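Local atomic coordinates of paenibacillus xanthan lyase (Paenibacillus, PDB entry 6F2P), a protein that cleaves the polysaccharide xanthan as a lyase, probably by beta-elimination as in related family 8 polysaccharide lyases. Residues 65-71 against 120-126; 78-84 against 136-141; 718-722 against 744-748. All coordinates share one frame; numbering follows the deposited sequence.

From the N terminus, the chain first runs through 65-71, which leads into helix 68-85, and 78-84 on that helix. It then passes helix 95-111 and returns through 120-126 and 136-141, which lead into and lie on helix 123-141. Interaction 1 closes a loop of 48 residues between its segments and interaction 2 one of 51. The two cross, because their segments alternate along the chain. Together they join the same helix pair at two levels of the alpha-helical domain, with centres about 21 Å apart. Interaction 3 follows much later, its centre about 55 Å from that of interaction 1 and about 58 Å from that of interaction 2. It closes a loop of 21 residues in a beta-sandwich, where 718-722 passes between sheets.

Interaction 1: 65-71 against 120-126; sequences SDSTSIT and YQNWWHW
The His-125 imidazole has Thr-68 CA over the centre of one face, a CH-pi contact of 3.4 Å to the ring centroid. At its edge, in plane, lie Thr-71 OG1 and a water. The Trp-126 indole carries Ile-70 CG1 over one face, 3.8 Å from the centroid of the six-membered ring. Trp-126 CZ2 in turn lies over a face of Tyr-120, near the rim. Thr-71 OG1 and His-125 ND1 share a hydrogen bond of 2.7 Å. The water bridges His-125 NE2 and Thr-68 OG1, so both ring nitrogens have partners.

Ser-67 fills the middle. Its OG donates to Asn-122 O at 2.7 Å, in the carbonyl plane on a lone pair. The torsion that sets OG between backbone N and carbonyl carbon (chi1 72°) aims it there. Ser-67 N donates to Gln-121 OE1 at 2.9 Å, and Asn-122 N reaches that oxygen from the opposite face of the amide. Asn-122 is the N-cap of helix 123-141 and accepts from Trp-124 N; Asp-66, ahead of the turn into the other helix, makes a capping bond with Thr-68 N. Trp-126 NE1 donates to Tyr-120 O at 2.9 Å; replacing this tryptophan with a leucine would probably leave that carbonyl without its mate and Ile-70 without its aromatic cover.

The N-terminal ends of helices 68-85 and 123-141 are therefore joined by directed polar bonds flanked by aromatic packing.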
loop_
_atom_site.group_PDB
_atom_site.type_symbol
_atom_site.label_atom_id
_atom_site.label_comp_id
_atom_site.label_asym_id
_atom_site.label_seq_id
_atom_site.Cartn_x
_atom_site.Cartn_y
_atom_site.Cartn_z
ATOM N N SER A 65 -8.379 26.507 -37.676
ATOM C CA SER A 65 -9.329 25.665 -36.954
ATOM C C SER A 65 -8.695 24.621 -36.040
ATOM O O SER A 65 -9.334 24.168 -35.086
ATOM C CB SER A 65 -10.299 24.993 -37.932
ATOM O OG SER A 65 -9.618 24.065 -38.755
ATOM N N ASP A 66 -7.456 24.233 -36.332
ATOM C CA ASP A 66 -6.716 23.321 -35.455
ATOM C C ASP A 66 -5.509 24.016 -34.828
ATOM O O ASP A 66 -4.552 24.361 -35.523
ATOM C CB ASP A 66 -6.251 22.087 -36.219
ATOM C CG ASP A 66 -5.734 20.998 -35.304
ATOM O OD1 ASP A 66 -5.521 21.270 -34.097
ATOM O OD2 ASP A 66 -5.535 19.864 -35.796
ATOM N N SER A 67 -5.550 24.200 -33.509
ATOM C CA SER A 67 -4.514 24.963 -32.815
ATOM C C SER A 67 -3.188 24.199 -32.701
ATOM O O SER A 67 -2.151 24.787 -32.384
ATOM C CB SER A 67 -5.003 25.437 -31.439
ATOM O OG SER A 67 -5.108 24.363 -30.515
ATOM N N THR A 68 -3.214 22.897 -32.986
ATOM C CA THR A 68 -1.986 22.100 -33.001
ATOM C C THR A 68 -0.974 22.701 -33.970
ATOM O O THR A 68 0.230 22.629 -33.755
ATOM C CB THR A 68 -2.270 20.650 -33.413
ATOM O OG1 THR A 68 -3.267 20.095 -32.546
ATOM C CG2 THR A 68 -1.010 19.810 -33.359
ATOM N N SER A 69 -1.476 23.309 -35.037
ATOM C CA SER A 69 -0.614 23.924 -36.031
ATOM C C SER A 69 0.309 24.991 -35.436
ATOM O O SER A 69 1.424 25.196 -35.924
ATOM C CB SER A 69 -1.447 24.495 -37.168
ATOM O OG SER A 69 -2.067 23.447 -37.896
ATOM N N ILE A 70 -0.144 25.648 -34.374
ATOM C CA ILE A 70 0.704 26.595 -33.650
ATOM C C ILE A 70 1.983 25.915 -33.145
ATOM O O ILE A 70 3.095 26.356 -33.438
ATOM C CB ILE A 70 -0.049 27.234 -32.459
ATOM C CG1 ILE A 70 -1.323 27.932 -32.946
ATOM C CG2 ILE A 70 0.849 28.211 -31.710
ATOM C CD1 ILE A 70 -1.056 29.108 -33.850
ATOM N N THR A 71 1.815 24.832 -32.397
ATOM C CA THR A 71 2.938 24.109 -31.820
ATOM C C THR A 71 3.822 23.520 -32.907
ATOM O O THR A 71 5.058 23.608 -32.843
ATOM C CB THR A 71 2.440 22.963 -30.902
ATOM O OG1 THR A 71 1.723 23.510 -29.791
ATOM C CG2 THR A 71 3.602 22.115 -30.387
ATOM N N TYR A 120 -8.298 29.950 -30.904
ATOM C CA TYR A 120 -9.354 29.049 -31.329
ATOM C C TYR A 120 -9.019 27.616 -30.979
ATOM O O TYR A 120 -7.849 27.257 -30.831
ATOM C CB TYR A 120 -9.606 29.194 -32.836
ATOM C CG TYR A 120 -8.358 29.142 -33.681
ATOM C CD1 TYR A 120 -7.830 27.926 -34.103
ATOM C CD2 TYR A 120 -7.705 30.309 -34.058
ATOM C CE1 TYR A 120 -6.686 27.873 -34.878
ATOM C CE2 TYR A 120 -6.559 30.268 -34.835
ATOM C CZ TYR A 120 -6.053 29.049 -35.241
ATOM O OH TYR A 120 -4.913 29.004 -36.014
ATOM N N GLN A 121 -10.060 26.808 -30.834
ATOM C CA GLN A 121 -9.904 25.394 -30.531
ATOM C C GLN A 121 -9.106 25.110 -29.234
ATOM O O GLN A 121 -9.391 25.687 -28.179
ATOM C CB GLN A 121 -9.310 24.658 -31.737
ATOM C CG GLN A 121 -9.736 23.200 -31.836
ATOM C CD GLN A 121 -8.570 22.269 -32.063
ATOM O OE1 GLN A 121 -7.407 22.654 -31.897
ATOM N NE2 GLN A 121 -8.871 21.032 -32.450
ATOM N N ASN A 122 -8.111 24.229 -29.326
ATOM C CA ASN A 122 -7.444 23.668 -28.148
ATOM C C ASN A 122 -6.489 24.625 -27.416
ATOM O O ASN A 122 -5.536 25.143 -27.995
ATOM C CB ASN A 122 -6.735 22.364 -28.524
ATOM C CG ASN A 122 -6.127 21.651 -27.322
ATOM O OD1 ASN A 122 -6.389 21.997 -26.169
ATOM N ND2 ASN A 122 -5.311 20.639 -27.596
ATOM N N TRP A 123 -6.753 24.830 -26.130
ATOM C CA TRP A 123 -6.048 25.830 -25.335
ATOM C C TRP A 123 -4.560 25.523 -25.178
ATOM O O TRP A 123 -3.722 26.424 -25.133
ATOM C CB TRP A 123 -6.683 25.914 -23.947
ATOM C CG TRP A 123 -6.399 24.697 -23.099
ATOM C CD1 TRP A 123 -7.106 23.531 -23.077
ATOM C CD2 TRP A 123 -5.318 24.528 -22.169
ATOM N NE1 TRP A 123 -6.539 22.649 -22.187
ATOM C CE2 TRP A 123 -5.441 23.235 -21.618
ATOM C CE3 TRP A 123 -4.261 25.344 -21.747
ATOM C CZ2 TRP A 123 -4.544 22.738 -20.669
ATOM C CZ3 TRP A 123 -3.372 24.848 -20.806
ATOM C CH2 TRP A 123 -3.521 23.556 -20.277
ATOM N N TRP A 124 -4.242 24.240 -25.098
ATOM C CA TRP A 124 -2.906 23.800 -24.746
ATOM C C TRP A 124 -1.832 24.349 -25.687
ATOM O O TRP A 124 -0.735 24.714 -25.256
ATOM C CB TRP A 124 -2.865 22.273 -24.702
ATOM C CG TRP A 124 -1.611 21.754 -24.128
ATOM C CD1 TRP A 124 -1.360 21.502 -22.813
ATOM C CD2 TRP A 124 -0.411 21.442 -24.836
ATOM N NE1 TRP A 124 -0.077 21.047 -22.657
ATOM C CE2 TRP A 124 0.529 20.999 -23.886
ATOM C CE3 TRP A 124 -0.040 21.491 -26.181
ATOM C CZ2 TRP A 124 1.816 20.604 -24.236
ATOM C CZ3 TRP A 124 1.246 21.098 -26.529
ATOM C CH2 TRP A 124 2.157 20.661 -25.557
ATOM N N HIS A 125 -2.148 24.417 -26.974
ATOM C CA HIS A 125 -1.165 24.870 -27.956
ATOM C C HIS A 125 -0.883 26.373 -27.853
ATOM O O HIS A 125 0.225 26.831 -28.150
ATOM C CB HIS A 125 -1.586 24.467 -29.365
ATOM C CG HIS A 125 -1.721 22.987 -29.542
ATOM N ND1 HIS A 125 -0.636 22.138 -29.539
ATOM C CD2 HIS A 125 -2.812 22.202 -29.701
ATOM C CE1 HIS A 125 -1.051 20.894 -29.698
ATOM N NE2 HIS A 125 -2.369 20.904 -29.795
ATOM N N TRP A 126 -1.871 27.131 -27.388
ATOM C CA TRP A 126 -1.702 28.565 -27.209
ATOM C C TRP A 126 -0.899 28.882 -25.952
ATOM O O TRP A 126 -0.014 29.739 -25.963
ATOM C CB TRP A 126 -3.066 29.262 -27.172
ATOM C CG TRP A 126 -3.832 29.072 -28.453
ATOM C CD1 TRP A 126 -4.848 28.189 -28.680
ATOM C CD2 TRP A 126 -3.614 29.758 -29.694
ATOM N NE1 TRP A 126 -5.284 28.292 -29.978
ATOM C CE2 TRP A 126 -4.541 29.247 -30.623
ATOM C CE3 TRP A 126 -2.730 30.762 -30.107
ATOM C CZ2 TRP A 126 -4.611 29.706 -31.936
ATOM C CZ3 TRP A 126 -2.802 31.217 -31.418
ATOM C CH2 TRP A 126 -3.733 30.686 -32.312
HETATM O O HOH W 1 -3.441 18.407 -30.386
#

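Interaction 2: 78-84 against 136-141; sequences YDMALAY and DIVALM
Around Tyr-78 and Ile-137, whose CA atoms are 5.1 Å apart, helices 78-84 and 136-141 run nearly parallel, at 21° and with axes 9.1 Å apart at closest approach. They belong to the N-terminal alpha-helical domain, which in family 8 lyases is an alpha/alpha toroid. Two parallel helices with helix 95-111 between them in sequence are consistent with that fold.

The packing is largely apolar. The Tyr-78 ring crosses Leu-140 at about a right angle, and its CE1 meets Leu-140 CD1 at 3.4 Å. Two ring atoms, CD1 and this same CE1, also touch the CB of Asp-136, which approaches obliquely. That ring reaches across because CG is anti to the backbone N (chi1 174°). The carboxylate of Asp-136 is engaged by Tyr-13 of helix 4-18. Ile-137 lays CG1 against the start of Tyr-78, 3.8 Å from its CB. Ala-81 is small enough to let three side chains close in: its CB is 4.0 Å from Leu-140 CD1, 3.9 Å from Met-141 CG, and a little farther from Ile-137 CG2. Leu-17 of helix 4-18 touches both Tyr-78 and Leu-140, while Leu-105 of helix 95-111 meets Ile-137.

At the far end the Met-141 chain bends at chi2 and chi3 and crosses Tyr-84 in a Met-aromatic contact. Its SD lies 4.5 Å from the ring centroid, approaching obliquely.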
loop_
_atom_site.group_PDB
_atom_site.type_symbol
_atom_site.label_atom_id
_atom_site.label_comp_id
_atom_site.label_asym_id
_atom_site.label_seq_id
_atom_site.Cartn_x
_atom_site.Cartn_y
_atom_site.Cartn_z
ATOM N N TYR A 78 11.890 25.809 -34.537
ATOM C CA TYR A 78 12.914 25.479 -33.562
ATOM C C TYR A 78 14.007 24.579 -34.141
ATOM O O TYR A 78 15.197 24.800 -33.892
ATOM C CB TYR A 78 12.325 24.825 -32.314
ATOM C CG TYR A 78 13.416 24.358 -31.384
ATOM C CD1 TYR A 78 14.133 25.268 -30.615
ATOM C CD2 TYR A 78 13.766 23.020 -31.311
ATOM C CE1 TYR A 78 15.155 24.849 -29.781
ATOM C CE2 TYR A 78 14.793 22.591 -30.476
ATOM C CZ TYR A 78 15.481 23.510 -29.714
ATOM O OH TYR A 78 16.491 23.088 -28.879
ATOM N N ASP A 79 13.603 23.556 -34.889
ATOM C CA ASP A 79 14.569 22.609 -35.448
ATOM C C ASP A 79 15.563 23.332 -36.338
ATOM O O ASP A 79 16.756 23.051 -36.289
ATOM C CB ASP A 79 13.879 21.491 -36.236
ATOM C CG ASP A 79 13.163 20.495 -35.336
ATOM O OD1 ASP A 79 13.495 20.432 -34.133
ATOM O OD2 ASP A 79 12.275 19.768 -35.831
ATOM N N MET A 80 15.059 24.269 -37.139
ATOM C CA MET A 80 15.890 25.055 -38.049
ATOM C C MET A 80 16.840 25.948 -37.256
ATOM O O MET A 80 18.048 25.986 -37.517
ATOM C CB MET A 80 15.010 25.892 -38.988
ATOM C CG MET A 80 14.132 25.055 -39.904
ATOM S SD MET A 80 12.781 25.975 -40.689
ATOM C CE MET A 80 13.692 27.120 -41.723
ATOM N N ALA A 81 16.278 26.658 -36.284
ATOM C CA ALA A 81 17.062 27.481 -35.369
ATOM C C ALA A 81 18.164 26.667 -34.678
ATOM O O ALA A 81 19.272 27.162 -34.465
ATOM C CB ALA A 81 16.145 28.144 -34.342
ATOM N N LEU A 82 17.861 25.415 -34.351
ATOM C CA LEU A 82 18.820 24.551 -33.687
ATOM C C LEU A 82 20.039 24.305 -34.568
ATOM O O LEU A 82 21.175 24.489 -34.130
ATOM C CB LEU A 82 18.179 23.219 -33.286
ATOM C CG LEU A 82 19.039 22.264 -32.441
ATOM C CD1 LEU A 82 19.519 22.913 -31.145
ATOM C CD2 LEU A 82 18.301 20.975 -32.122
ATOM N N ALA A 83 19.812 23.883 -35.806
ATOM C CA ALA A 83 20.925 23.650 -36.724
ATOM C C ALA A 83 21.662 24.959 -36.976
ATOM O O ALA A 83 22.889 24.985 -37.062
ATOM C CB ALA A 83 20.445 23.046 -38.033
ATOM N N TYR A 84 20.900 26.040 -37.086
ATOM C CA TYR A 84 21.484 27.349 -37.306
ATOM C C TYR A 84 22.548 27.680 -36.266
ATOM O O TYR A 84 23.558 28.312 -36.589
ATOM C CB TYR A 84 20.415 28.438 -37.307
ATOM C CG TYR A 84 21.013 29.811 -37.436
ATOM C CD1 TYR A 84 21.541 30.241 -38.647
ATOM C CD2 TYR A 84 21.074 30.674 -36.347
ATOM C CE1 TYR A 84 22.104 31.500 -38.776
ATOM C CE2 TYR A 84 21.636 31.933 -36.466
ATOM C CZ TYR A 84 22.151 32.338 -37.686
ATOM O OH TYR A 84 22.710 33.582 -37.821
ATOM N N ASP A 136 12.161 28.663 -26.871
ATOM C CA ASP A 136 13.392 27.995 -27.250
ATOM C C ASP A 136 14.019 28.631 -28.487
ATOM O O ASP A 136 15.227 28.864 -28.521
ATOM C CB ASP A 136 13.145 26.499 -27.446
ATOM C CG ASP A 136 12.805 25.795 -26.144
ATOM O OD1 ASP A 136 12.804 26.466 -25.084
ATOM O OD2 ASP A 136 12.556 24.574 -26.177
ATOM N N ILE A 137 13.194 28.919 -29.491
ATOM C CA ILE A 137 13.656 29.609 -30.681
ATOM C C ILE A 137 14.330 30.915 -30.300
ATOM O O ILE A 137 15.489 31.148 -30.654
ATOM C CB ILE A 137 12.502 29.916 -31.641
ATOM C CG1 ILE A 137 11.911 28.615 -32.177
ATOM C CG2 ILE A 137 12.982 30.813 -32.796
ATOM C CD1 ILE A 137 10.565 28.793 -32.823
ATOM N N VAL A 138 13.605 31.751 -29.564
ATOM C CA VAL A 138 14.128 33.036 -29.128
ATOM C C VAL A 138 15.426 32.886 -28.333
ATOM O O VAL A 138 16.322 33.719 -28.439
ATOM C CB VAL A 138 13.086 33.812 -28.310
ATOM C CG1 VAL A 138 13.692 35.085 -27.731
ATOM C CG2 VAL A 138 11.879 34.143 -29.187
ATOM N N ALA A 139 15.545 31.818 -27.555
ATOM C CA ALA A 139 16.772 31.606 -26.795
ATOM C C ALA A 139 17.960 31.441 -27.740
ATOM O O ALA A 139 19.007 32.066 -27.561
ATOM C CB ALA A 139 16.636 30.402 -25.867
ATOM N N LEU A 140 17.780 30.616 -28.763
ATOM C CA LEU A 140 18.840 30.356 -29.725
ATOM C C LEU A 140 19.155 31.578 -30.588
ATOM O O LEU A 140 20.313 31.848 -30.891
ATOM C CB LEU A 140 18.447 29.186 -30.628
ATOM C CG LEU A 140 18.199 27.845 -29.944
ATOM C CD1 LEU A 140 17.668 26.834 -30.939
ATOM C CD2 LEU A 140 19.477 27.332 -29.286
ATOM N N MET A 141 18.117 32.309 -30.981
ATOM C CA MET A 141 18.239 33.325 -32.016
ATOM C C MET A 141 18.377 34.741 -31.453
ATOM O O MET A 141 18.430 35.721 -32.209
ATOM C CB MET A 141 17.016 33.259 -32.927
ATOM C CG MET A 141 16.813 31.921 -33.617
ATOM S SD MET A 141 18.071 31.578 -34.861
ATOM C CE MET A 141 17.837 32.997 -35.940
#

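Interaction 3: 718-722 against 744-748; sequences KDNEI and SYKVK
Ile-722 lies obliquely across Tyr-745 and Val-747, with CD1 3.9 Å from Tyr-745 CB and CG2 4.0 Å from Val-747 CB. Beside it, Glu-721 puts CB near CE2 of the Tyr-745 ring. Lys-718 CB meets Val-747 CG2 at 3.8 Å, where these residues form an antiparallel non-hydrogen-bonded pair.

Asp-719 grips Lys-746 twice. Its N donates to Lys-746 O at 2.9 Å, nearly along the C=O axis. Its OD2 accepts from Lys-746 N at 2.6 Å, on the anti side of the carboxylate. CG sits beside the backbone N (chi1 -79°), which directs the carboxylate at the strand. The side chain thus takes a backbone donor just where the chain leaves the edge strand. Asp-719 also opens a type I beta turn to Ile-722. Lys-718 NZ folds back to donate to Asp-719 O at 3.1 Å, and Ile-722 N reaches that oxygen from the opposite face.

The turn carries the chain from edge strand 714-718 to strand 722-726 of a second sheet, where Ile-722 packs on Phe-733 and Val-735. Strand 744-750 lies between 714-718 and 688-694. The Lys-746 ammonium pairs with Asp-461 of strand 457-462, linking this sheet to the super-sandwich domain.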
loop_
_atom_site.group_PDB
_atom_site.type_symbol
_atom_site.label_atom_id
_atom_site.label_comp_id
_atom_site.label_asym_id
_atom_site.label_seq_id
_atom_site.Cartn_x
_atom_site.Cartn_y
_atom_site.Cartn_z
ATOM N N LYS A 718 11.200 -2.424 18.636
ATOM C CA LYS A 718 9.825 -2.384 18.165
ATOM C C LYS A 718 9.452 -1.020 17.593
ATOM O O LYS A 718 9.947 0.010 18.046
ATOM C CB LYS A 718 8.855 -2.772 19.288
ATOM C CG LYS A 718 8.492 -1.648 20.244
ATOM C CD LYS A 718 7.377 -2.059 21.203
ATOM C CE LYS A 718 6.836 -0.852 21.944
ATOM N NZ LYS A 718 6.631 0.309 21.008
ATOM N N ASP A 719 8.583 -1.022 16.587
ATOM C CA ASP A 719 8.033 0.216 16.057
ATOM C C ASP A 719 7.037 0.773 17.058
ATOM O O ASP A 719 6.585 0.057 17.953
ATOM C CB ASP A 719 7.357 -0.024 14.706
ATOM C CG ASP A 719 8.353 -0.123 13.562
ATOM O OD1 ASP A 719 9.371 0.596 13.590
ATOM O OD2 ASP A 719 8.116 -0.913 12.625
ATOM N N ASN A 720 6.696 2.048 16.903
ATOM C CA ASN A 720 5.847 2.743 17.868
ATOM C C ASN A 720 4.513 2.059 18.142
ATOM O O ASN A 720 4.142 1.833 19.295
ATOM C CB ASN A 720 5.572 4.166 17.404
ATOM C CG ASN A 720 6.831 4.929 17.106
ATOM O OD1 ASN A 720 6.888 5.708 16.138
ATOM N ND2 ASN A 720 7.861 4.714 17.932
ATOM N N GLU A 721 3.793 1.727 17.079
ATOM C CA GLU A 721 2.412 1.288 17.217
ATOM C C GLU A 721 2.275 -0.158 17.701
ATOM O O GLU A 721 1.163 -0.675 17.825
ATOM C CB GLU A 721 1.651 1.527 15.910
ATOM C CG GLU A 721 1.671 2.989 15.469
ATOM C CD GLU A 721 1.225 3.933 16.582
ATOM O OE1 GLU A 721 0.213 3.637 17.256
ATOM O OE2 GLU A 721 1.891 4.968 16.793
ATOM N N ILE A 722 3.405 -0.797 17.986
ATOM C CA ILE A 722 3.412 -2.133 18.575
ATOM C C ILE A 722 3.279 -2.062 20.094
ATOM O O ILE A 722 3.962 -1.282 20.747
ATOM C CB ILE A 722 4.721 -2.885 18.273
ATOM C CG1 ILE A 722 4.971 -2.972 16.770
ATOM C CG2 ILE A 722 4.682 -4.282 18.886
ATOM C CD1 ILE A 722 4.033 -3.898 16.069
ATOM N N SER A 744 4.288 -0.936 7.025
ATOM C CA SER A 744 4.689 -2.064 7.854
ATOM C C SER A 744 5.143 -1.681 9.264
ATOM O O SER A 744 5.859 -0.697 9.457
ATOM C CB SER A 744 5.798 -2.841 7.157
ATOM O OG SER A 744 5.296 -3.477 5.997
ATOM N N TYR A 745 4.730 -2.495 10.235
ATOM C CA TYR A 745 5.142 -2.368 11.630
ATOM C C TYR A 745 5.952 -3.588 12.073
ATOM O O TYR A 745 5.496 -4.722 11.909
ATOM C CB TYR A 745 3.912 -2.259 12.506
ATOM C CG TYR A 745 2.956 -1.177 12.076
ATOM C CD1 TYR A 745 1.911 -1.450 11.198
ATOM C CD2 TYR A 745 3.093 0.115 12.551
ATOM C CE1 TYR A 745 1.028 -0.462 10.810
ATOM C CE2 TYR A 745 2.218 1.108 12.173
ATOM C CZ TYR A 745 1.188 0.817 11.301
ATOM O OH TYR A 745 0.325 1.819 10.923
ATOM N N LYS A 746 7.131 -3.361 12.652
ATOM C CA LYS A 746 8.030 -4.456 13.015
ATOM C C LYS A 746 8.321 -4.549 14.512
ATOM O O LYS A 746 8.366 -3.539 15.214
ATOM C CB LYS A 746 9.347 -4.361 12.235
ATOM C CG LYS A 746 9.234 -4.720 10.758
ATOM C CD LYS A 746 10.515 -4.363 10.009
ATOM C CE LYS A 746 10.456 -4.756 8.535
ATOM N NZ LYS A 746 9.254 -4.210 7.847
ATOM N N VAL A 747 8.519 -5.776 14.985
ATOM C CA VAL A 747 8.934 -6.031 16.353
ATOM C C VAL A 747 9.935 -7.187 16.351
ATOM O O VAL A 747 9.764 -8.162 15.628
ATOM C CB VAL A 747 7.727 -6.339 17.275
ATOM C CG1 VAL A 747 6.984 -7.590 16.821
ATOM C CG2 VAL A 747 8.174 -6.489 18.728
ATOM N N LYS A 748 10.998 -7.063 17.138
ATOM C CA LYS A 748 12.010 -8.110 17.216
ATOM C C LYS A 748 12.203 -8.566 18.661
ATOM O O LYS A 748 12.594 -7.787 19.540
ATOM C CB LYS A 748 13.337 -7.652 16.596
ATOM C CG LYS A 748 14.448 -8.699 16.687
ATOM C CD LYS A 748 15.486 -8.543 15.579
ATOM C CE LYS A 748 16.132 -7.166 15.594
ATOM N NZ LYS A 748 17.292 -7.050 14.657
#